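2-hydroxyisobutanoyl-CoA mutase large subunit (Aquincola tertiaricarbonis, PDB 4R3U) forms, with a small cobalamin-binding subunit, the B12-dependent mutase that interconverts 2-hydroxyisobutyryl-CoA and (S)-3-hydroxybutyryl-CoA, and supplies the substrate-binding part. Local coordinates at residues A[182-195]-A[543-557]. Numbering follows the deposited sequence.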
loop_
_atom_site.group_PDB
_atom_site.type_symbol
_atom_site.label_atom_id
_atom_site.label_comp_id
_atom_site.label_asym_id
_atom_site.label_seq_id
_atom_site.Cartn_x
_atom_site.Cartn_y
_atom_site.Cartn_z
ATOM N N SER A 182 12.249 29.469 17.200
ATOM C CA SER A 182 12.068 30.778 16.563
ATOM C C SER A 182 10.681 30.866 15.880
ATOM O O SER A 182 10.464 31.716 15.004
ATOM C CB SER A 182 13.192 31.048 15.570
ATOM O OG SER A 182 13.260 30.010 14.606
ATOM N N ALA A 183 9.730 30.005 16.327
ATOM C CA ALA A 183 8.361 29.968 15.824
ATOM C C ALA A 183 7.630 31.293 15.970
ATOM O O ALA A 183 6.859 31.656 15.067
ATOM C CB ALA A 183 7.571 28.872 16.517
ATOM N N TRP A 184 7.850 32.014 17.106
ATOM C CA TRP A 184 7.157 33.273 17.367
ATOM C C TRP A 184 7.493 34.356 16.350
ATOM O O TRP A 184 6.608 35.126 15.960
ATOM C CB TRP A 184 7.296 33.711 18.833
ATOM C CG TRP A 184 8.350 34.744 19.152
ATOM C CD1 TRP A 184 8.148 36.077 19.370
ATOM C CD2 TRP A 184 9.748 34.507 19.378
ATOM N NE1 TRP A 184 9.333 36.688 19.718
ATOM C CE2 TRP A 184 10.334 35.749 19.723
ATOM C CE3 TRP A 184 10.573 33.368 19.300
ATOM C CZ2 TRP A 184 11.708 35.877 20.015
ATOM C CZ3 TRP A 184 11.935 33.504 19.553
ATOM C CH2 TRP A 184 12.486 34.737 19.927
ATOM N N ILE A 185 8.761 34.373 15.891
ATOM C CA ILE A 185 9.289 35.306 14.886
ATOM C C ILE A 185 8.591 35.028 13.538
ATOM O O ILE A 185 8.110 35.949 12.894
ATOM C CB ILE A 185 10.850 35.218 14.828
ATOM C CG1 ILE A 185 11.465 35.832 16.094
ATOM C CG2 ILE A 185 11.421 35.857 13.543
ATOM C CD1 ILE A 185 12.801 35.444 16.335
ATOM N N LEU A 186 8.489 33.754 13.157
ATOM C CA LEU A 186 7.800 33.369 11.924
ATOM C C LEU A 186 6.307 33.626 11.958
ATOM O O LEU A 186 5.754 34.052 10.945
ATOM C CB LEU A 186 8.159 31.951 11.491
ATOM C CG LEU A 186 9.264 31.939 10.471
ATOM C CD1 LEU A 186 10.595 32.195 11.094
ATOM C CD2 LEU A 186 9.312 30.671 9.785
ATOM N N LEU A 187 5.675 33.461 13.143
ATOM C CA LEU A 187 4.268 33.791 13.334
ATOM C C LEU A 187 4.056 35.326 13.229
ATOM O O LEU A 187 3.065 35.773 12.641
ATOM C CB LEU A 187 3.732 33.242 14.676
ATOM C CG LEU A 187 2.250 33.533 14.998
ATOM C CD1 LEU A 187 1.281 33.032 13.890
ATOM C CD2 LEU A 187 1.882 33.027 16.367
ATOM N N ALA A 188 4.994 36.118 13.777
ATOM C CA ALA A 188 4.957 37.577 13.697
ATOM C C ALA A 188 5.050 38.012 12.232
ATOM O O ALA A 188 4.323 38.918 11.826
ATOM C CB ALA A 188 6.100 38.178 14.491
ATOM N N MET A 189 5.907 37.335 11.439
ATOM C CA MET A 189 6.105 37.596 10.009
ATOM C C MET A 189 4.875 37.252 9.215
ATOM O O MET A 189 4.526 37.999 8.285
ATOM C CB MET A 189 7.301 36.820 9.456
ATOM C CG MET A 189 8.633 37.425 9.794
ATOM S SD MET A 189 9.994 36.408 9.186
ATOM C CE MET A 189 11.384 37.252 9.939
ATOM N N TYR A 190 4.210 36.126 9.580
ATOM C CA TYR A 190 2.995 35.684 8.921
ATOM C C TYR A 190 1.875 36.708 9.112
ATOM O O TYR A 190 1.204 37.077 8.135
ATOM C CB TYR A 190 2.580 34.288 9.413
ATOM C CG TYR A 190 1.596 33.586 8.498
ATOM C CD1 TYR A 190 2.011 33.021 7.288
ATOM C CD2 TYR A 190 0.260 33.443 8.858
ATOM C CE1 TYR A 190 1.113 32.340 6.456
ATOM C CE2 TYR A 190 -0.650 32.773 8.030
ATOM C CZ TYR A 190 -0.221 32.222 6.831
ATOM O OH TYR A 190 -1.123 31.551 6.030
ATOM N N VAL A 191 1.711 37.193 10.376
ATOM C CA VAL A 191 0.715 38.190 10.760
ATOM C C VAL A 191 0.984 39.498 10.023
ATOM O O VAL A 191 0.068 40.035 9.397
ATOM C CB VAL A 191 0.589 38.346 12.306
ATOM C CG1 VAL A 191 -0.271 39.558 12.695
ATOM C CG2 VAL A 191 0.025 37.075 12.925
ATOM N N ALA A 192 2.246 39.977 10.049
ATOM C CA ALA A 192 2.698 41.176 9.342
ATOM C C ALA A 192 2.402 41.069 7.839
ATOM O O ALA A 192 1.918 42.043 7.260
ATOM C CB ALA A 192 4.186 41.384 9.571
ATOM N N LEU A 193 2.635 39.883 7.225
ATOM C CA LEU A 193 2.358 39.618 5.802
ATOM C C LEU A 193 0.842 39.702 5.487
ATOM O O LEU A 193 0.459 40.337 4.508
ATOM C CB LEU A 193 2.951 38.254 5.358
ATOM C CG LEU A 193 2.715 37.820 3.892
ATOM C CD1 LEU A 193 3.390 38.749 2.897
ATOM C CD2 LEU A 193 3.209 36.431 3.654
ATOM N N GLY A 194 0.026 39.074 6.332
ATOM C CA GLY A 194 -1.428 39.060 6.229
ATOM C C GLY A 194 -2.011 40.445 6.289
ATOM O O GLY A 194 -2.898 40.770 5.498
ATOM N N GLU A 195 -1.464 41.295 7.189
ATOM C CA GLU A 195 -1.863 42.694 7.343
ATOM C C GLU A 195 -1.505 43.495 6.086
ATOM O O GLU A 195 -2.369 44.188 5.534
ATOM C CB GLU A 195 -1.236 43.313 8.609
ATOM C CG GLU A 195 -1.946 42.897 9.894
ATOM C CD GLU A 195 -1.317 43.295 11.221
ATOM O OE1 GLU A 195 -2.078 43.493 12.197
ATOM O OE2 GLU A 195 -0.069 43.354 11.306
ATOM N N THR A 543 7.093 41.857 18.456
ATOM C CA THR A 543 7.826 41.068 17.460
ATOM C C THR A 543 7.186 41.336 16.069
ATOM O O THR A 543 7.920 41.416 15.076
ATOM C CB THR A 543 7.867 39.573 17.814
ATOM O OG1 THR A 543 8.217 39.396 19.181
ATOM C CG2 THR A 543 8.854 38.792 16.949
ATOM N N ILE A 544 5.834 41.521 16.009
ATOM C CA ILE A 544 5.113 41.887 14.775
ATOM C C ILE A 544 5.626 43.267 14.282
ATOM O O ILE A 544 5.958 43.398 13.102
ATOM C CB ILE A 544 3.544 41.801 14.880
ATOM C CG1 ILE A 544 3.071 40.377 15.255
ATOM C CG2 ILE A 544 2.868 42.225 13.562
ATOM C CD1 ILE A 544 1.678 40.306 15.895
ATOM N N GLU A 545 5.776 44.255 15.193
ATOM C CA GLU A 545 6.294 45.579 14.833
ATOM C C GLU A 545 7.752 45.543 14.373
ATOM O O GLU A 545 8.119 46.199 13.390
ATOM C CB GLU A 545 6.080 46.585 15.961
ATOM C CG GLU A 545 4.640 47.078 16.060
ATOM C CD GLU A 545 4.025 47.561 14.756
ATOM O OE1 GLU A 545 4.587 48.505 14.156
ATOM O OE2 GLU A 545 3.027 46.950 14.301
ATOM N N LEU A 546 8.551 44.704 15.031
ATOM C CA LEU A 546 9.960 44.505 14.721
ATOM C C LEU A 546 10.195 43.972 13.306
ATOM O O LEU A 546 10.901 44.620 12.530
ATOM C CB LEU A 546 10.614 43.584 15.760
ATOM C CG LEU A 546 11.133 44.263 17.035
ATOM C CD1 LEU A 546 11.315 43.242 18.145
ATOM C CD2 LEU A 546 12.431 45.031 16.764
ATOM N N VAL A 547 9.622 42.802 12.976
ATOM C CA VAL A 547 9.704 42.177 11.634
ATOM C C VAL A 547 9.256 43.154 10.506
ATOM O O VAL A 547 9.944 43.262 9.477
ATOM C CB VAL A 547 9.042 40.770 11.542
ATOM C CG1 VAL A 547 9.637 39.819 12.578
ATOM C CG2 VAL A 547 7.522 40.826 11.663
ATOM N N LYS A 548 8.161 43.929 10.769
ATOM C CA LYS A 548 7.617 44.962 9.883
ATOM C C LYS A 548 8.668 46.032 9.648
ATOM O O LYS A 548 8.867 46.459 8.502
ATOM C CB LYS A 548 6.363 45.615 10.498
ATOM C CG LYS A 548 5.073 44.908 10.158
ATOM C CD LYS A 548 3.930 45.365 11.028
ATOM C CE LYS A 548 2.586 45.035 10.416
ATOM N NZ LYS A 548 1.459 45.588 11.226
ATOM N N ALA A 549 9.348 46.458 10.741
ATOM C CA ALA A 549 10.346 47.518 10.722
ATOM C C ALA A 549 11.662 47.153 9.996
ATOM O O ALA A 549 12.491 48.032 9.736
ATOM C CB ALA A 549 10.601 48.007 12.143
ATOM N N GLY A 550 11.818 45.883 9.658
ATOM C CA GLY A 550 12.994 45.369 8.965
ATOM C C GLY A 550 13.968 44.586 9.832
ATOM O O GLY A 550 15.100 44.330 9.405
ATOM N N ALA A 551 13.536 44.184 11.054
ATOM C CA ALA A 551 14.369 43.381 11.952
ATOM C C ALA A 551 14.497 41.971 11.386
ATOM O O ALA A 551 13.554 41.428 10.782
ATOM C CB ALA A 551 13.742 43.311 13.340
ATOM N N THR A 552 15.675 41.383 11.577
ATOM C CA THR A 552 15.936 40.011 11.154
ATOM C C THR A 552 15.672 39.113 12.348
ATOM O O THR A 552 15.556 39.610 13.473
ATOM C CB THR A 552 17.354 39.849 10.593
ATOM O OG1 THR A 552 18.295 40.002 11.655
ATOM C CG2 THR A 552 17.661 40.814 9.456
ATOM N N MET A 553 15.568 37.796 12.112
ATOM C CA MET A 553 15.368 36.815 13.170
ATOM C C MET A 553 16.549 36.883 14.168
ATOM O O MET A 553 16.328 36.880 15.379
ATOM C CB MET A 553 15.261 35.413 12.552
ATOM C CG MET A 553 15.150 34.322 13.583
ATOM S SD MET A 553 15.338 32.714 12.874
ATOM C CE MET A 553 13.759 32.472 12.209
ATOM N N GLY A 554 17.768 36.954 13.619
ATOM C CA GLY A 554 19.021 37.093 14.351
ATOM C C GLY A 554 19.046 38.301 15.258
ATOM O O GLY A 554 19.488 38.187 16.399
ATOM N N ASP A 555 18.538 39.456 14.780
ATOM C CA ASP A 555 18.466 40.695 15.591
ATOM C C ASP A 555 17.665 40.427 16.878
ATOM O O ASP A 555 18.147 40.718 17.977
ATOM C CB ASP A 555 17.778 41.847 14.818
ATOM C CG ASP A 555 18.497 42.438 13.622
ATOM O OD1 ASP A 555 19.739 42.527 13.654
ATOM O OD2 ASP A 555 17.813 42.878 12.684
ATOM N N ILE A 556 16.458 39.826 16.709
ATOM C CA ILE A 556 15.485 39.456 17.739
ATOM C C ILE A 556 16.043 38.387 18.672
ATOM O O ILE A 556 16.024 38.585 19.898
ATOM C CB ILE A 556 14.092 39.087 17.116
ATOM C CG1 ILE A 556 13.529 40.271 16.255
ATOM C CG2 ILE A 556 13.079 38.689 18.195
ATOM C CD1 ILE A 556 12.433 39.896 15.237
ATOM N N VAL A 557 16.539 37.263 18.092
ATOM C CA VAL A 557 17.120 36.116 18.809
ATOM C C VAL A 557 18.331 36.516 19.667
ATOM O O VAL A 557 18.377 36.166 20.857
ATOM C CB VAL A 557 17.407 34.913 17.865
ATOM C CG1 VAL A 557 18.433 33.936 18.450
ATOM C CG2 VAL A 557 16.116 34.190 17.478
#
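Ile185, Ile544 and Val547 interlock apolar side chains across the two segments, each a knob in a hole of the other. Ile544 sits among Ala188, Val191, Ala192 and Glu195, and Val547 among Ile185, Ala188, Met189 and Ala192. The short side chains of Ala188 and Ala192 permit a close approach: the axes of 183-195 and 543-549 come within 8.3 Å at a crossing angle of -69°, and Ala188 CB lies 3.7 Å from Ile544 N. Ile185 fits among Thr543 of helix 543-549 and Met553, Ile556 and Val557 of helix 553-557. Its CD1 lies 3.7 Å from Val557 CG2, while CG1 lies over the centre of the Trp184 ring. With an alanine in its place, the hole between Met553, Ile556 and Val557 would probably lose its filling and the Trp184 ring the cover over one face. Met553 bends at chi3 (-80°), bringing CE to 3.4 Å from Leu186 CD1 and beside Ser182, whose hydroxyl bonds Thr133 O. Helix 183-196 links parallel neighbouring strands 175-178 and 206-208, a crossover helix of the TIM-barrel-type domain; the pair 540-549 and 553-564 packs against it, consistent with an added layer outside the barrel helices. Between the pair, Gly550 ends one helix in a Schellman motif, and Thr552 and Asp555 form a capping box starting the next. Polar contacts are few. Trp184 NE1 meets Thr543 OG1 near the ring plane at 3.0 Å, but the N-H...O angle of 128° marks a weak bond; that hydroxyl also bonds Leu539 O. Extended Lys548 places NZ 2.7 Å from Glu195 OE2, above the carboxylate plane, with a longer salt bridge to Glu545.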